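PDB 4LGO: VompD from Bartonella quintana, which is a trimeric autotransporter adhesin of the outer membrane and probably mediates attachment of the bacterium to its host. Local coordinates for residues 126-129 and 130-134. Sequence-based numbering, arbitrary orientation.
Sequences SQLN and ELKNQ
Helix 125-134 belongs to the coiled stalk of VompD, and in it Ser126 O accepts the amide of Glu130 one turn on. Four successive i to i+4 hydrogen bonds join the two turns, from the amides of Glu130, Leu131, Lys132 and Asn133 to the carbonyls of Ser126, Gln127, Leu128 and Asn129. Outside this backbone the polar link is made by water. Glu130 OE2 accepts hydrogen bonds from two waters, each at 2.8 Å. The first also donates to Ser126 OG at 3.0 Å, and the second accepts from Gln127 NE2 at 3.0 Å. The Gln127 and Glu130 side chains run side by side in the same direction, with amide and carboxylate planes 17° apart. Both CG atoms lie anti to the carbonyl carbon (chi1 -68° and -79°), so the two chains leave the helix alike, and Glu130 OE2 comes 4.0 Å from Gln127 CG. Gln127 NE2 is also hydrogen-bonded to Gly116 O, and Ser126 OG to Asn124 OD1, tying the helix to the preceding loop. Farther round, the Lys132 chain runs back over the preceding turn and crosses Leu128 and Asn129 obliquely. Its CE lies 3.7 Å from Leu128 CG and 3.8 Å from Asn129 OD1. Leu128 and Leu131 are buried against the same leucines of the second subunit, and Leu128 of the third subunit also packs on Leu131. This i, i+3 leucine pair at the three-chain interface is characteristic of the trimeric coiled-coil stalk of autotransporter adhesins.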
loop_
_atom_site.group_PDB
_atom_site.type_symbol
_atom_site.label_atom_id
_atom_site.label_comp_id
_atom_site.label_asym_id
_atom_site.label_seq_id
_atom_site.Cartn_x
_atom_site.Cartn_y
_atom_site.Cartn_z
ATOM N N SER A 126 -34.115 1.113 -8.436
ATOM C CA SER A 126 -35.363 1.614 -7.786
ATOM C C SER A 126 -35.824 2.949 -8.385
ATOM O O SER A 126 -37.019 3.207 -8.548
ATOM C CB SER A 126 -35.215 1.735 -6.262
ATOM O OG SER A 126 -34.602 2.951 -5.856
ATOM N N GLN A 127 -34.857 3.783 -8.756
ATOM C CA GLN A 127 -35.154 5.063 -9.330
ATOM C C GLN A 127 -35.639 4.913 -10.765
ATOM O O GLN A 127 -36.534 5.645 -11.170
ATOM C CB GLN A 127 -33.914 5.981 -9.221
ATOM C CG GLN A 127 -33.616 6.349 -7.780
ATOM C CD GLN A 127 -32.396 7.233 -7.639
ATOM O OE1 GLN A 127 -31.263 6.786 -7.848
ATOM N NE2 GLN A 127 -32.624 8.474 -7.229
ATOM N N LEU A 128 -35.041 3.987 -11.526
ATOM C CA LEU A 128 -35.494 3.672 -12.894
ATOM C C LEU A 128 -36.923 3.144 -12.842
ATOM O O LEU A 128 -37.768 3.573 -13.623
ATOM C CB LEU A 128 -34.554 2.685 -13.590
ATOM C CG LEU A 128 -34.931 2.241 -15.005
ATOM C CD1 LEU A 128 -35.041 3.444 -15.927
ATOM C CD2 LEU A 128 -33.967 1.208 -15.559
ATOM N N ASN A 129 -37.211 2.286 -11.857
ATOM C CA ASN A 129 -38.583 1.803 -11.636
ATOM C C ASN A 129 -39.566 2.921 -11.228
ATOM O O ASN A 129 -40.728 2.904 -11.674
ATOM C CB ASN A 129 -38.626 0.656 -10.608
ATOM C CG ASN A 129 -37.966 -0.612 -11.123
ATOM O OD1 ASN A 129 -37.793 -0.795 -12.332
ATOM N ND2 ASN A 129 -37.623 -1.511 -10.211
ATOM N N GLU A 130 -39.122 3.882 -10.411
ATOM C CA GLU A 130 -39.963 5.054 -10.097
ATOM C C GLU A 130 -40.353 5.798 -11.365
ATOM O O GLU A 130 -41.485 6.181 -11.521
ATOM C CB GLU A 130 -39.250 6.075 -9.206
ATOM C CG GLU A 130 -39.164 5.787 -7.733
ATOM C CD GLU A 130 -38.605 7.009 -6.987
ATOM O OE1 GLU A 130 -39.407 7.918 -6.665
ATOM O OE2 GLU A 130 -37.374 7.083 -6.757
ATOM N N LEU A 131 -39.386 6.028 -12.254
ATOM C CA LEU A 131 -39.659 6.677 -13.543
ATOM C C LEU A 131 -40.657 5.888 -14.395
ATOM O O LEU A 131 -41.622 6.447 -14.947
ATOM C CB LEU A 131 -38.348 6.867 -14.307
ATOM C CG LEU A 131 -38.465 7.598 -15.646
ATOM C CD1 LEU A 131 -39.078 8.971 -15.463
ATOM C CD2 LEU A 131 -37.092 7.758 -16.280
ATOM N N LYS A 132 -40.461 4.570 -14.471
ATOM C CA LYS A 132 -41.414 3.727 -15.214
ATOM C C LYS A 132 -42.842 3.910 -14.701
ATOM O O LYS A 132 -43.793 3.915 -15.487
ATOM C CB LYS A 132 -41.039 2.251 -15.132
ATOM C CG LYS A 132 -39.750 1.935 -15.848
ATOM C CD LYS A 132 -39.332 0.496 -15.576
ATOM C CE LYS A 132 -37.902 0.237 -16.000
ATOM N NZ LYS A 132 -37.763 -0.272 -17.386
ATOM N N ASN A 133 -42.983 4.081 -13.389
ATOM C CA ASN A 133 -44.309 4.351 -12.832
ATOM C C ASN A 133 -44.845 5.723 -13.178
ATOM O O ASN A 133 -46.051 5.886 -13.260
ATOM C CB ASN A 133 -44.331 4.123 -11.323
ATOM C CG ASN A 133 -44.371 2.659 -10.973
ATOM O OD1 ASN A 133 -45.049 1.887 -11.644
ATOM N ND2 ASN A 133 -43.657 2.265 -9.927
ATOM N N GLN A 134 -43.962 6.691 -13.401
ATOM C CA GLN A 134 -44.361 8.091 -13.658
ATOM C C GLN A 134 -44.650 8.386 -15.134
ATOM O O GLN A 134 -45.604 9.067 -15.446
ATOM C CB GLN A 134 -43.264 9.055 -13.194
ATOM C CG GLN A 134 -42.955 9.022 -11.705
ATOM C CD GLN A 134 -41.621 9.674 -11.354
ATOM O OE1 GLN A 134 -40.758 9.895 -12.219
ATOM N NE2 GLN A 134 -41.440 9.982 -10.073
HETATM O O HOH W 1 -36.565 5.058 -4.932
HETATM O O HOH W 2 -35.459 9.118 -6.406
#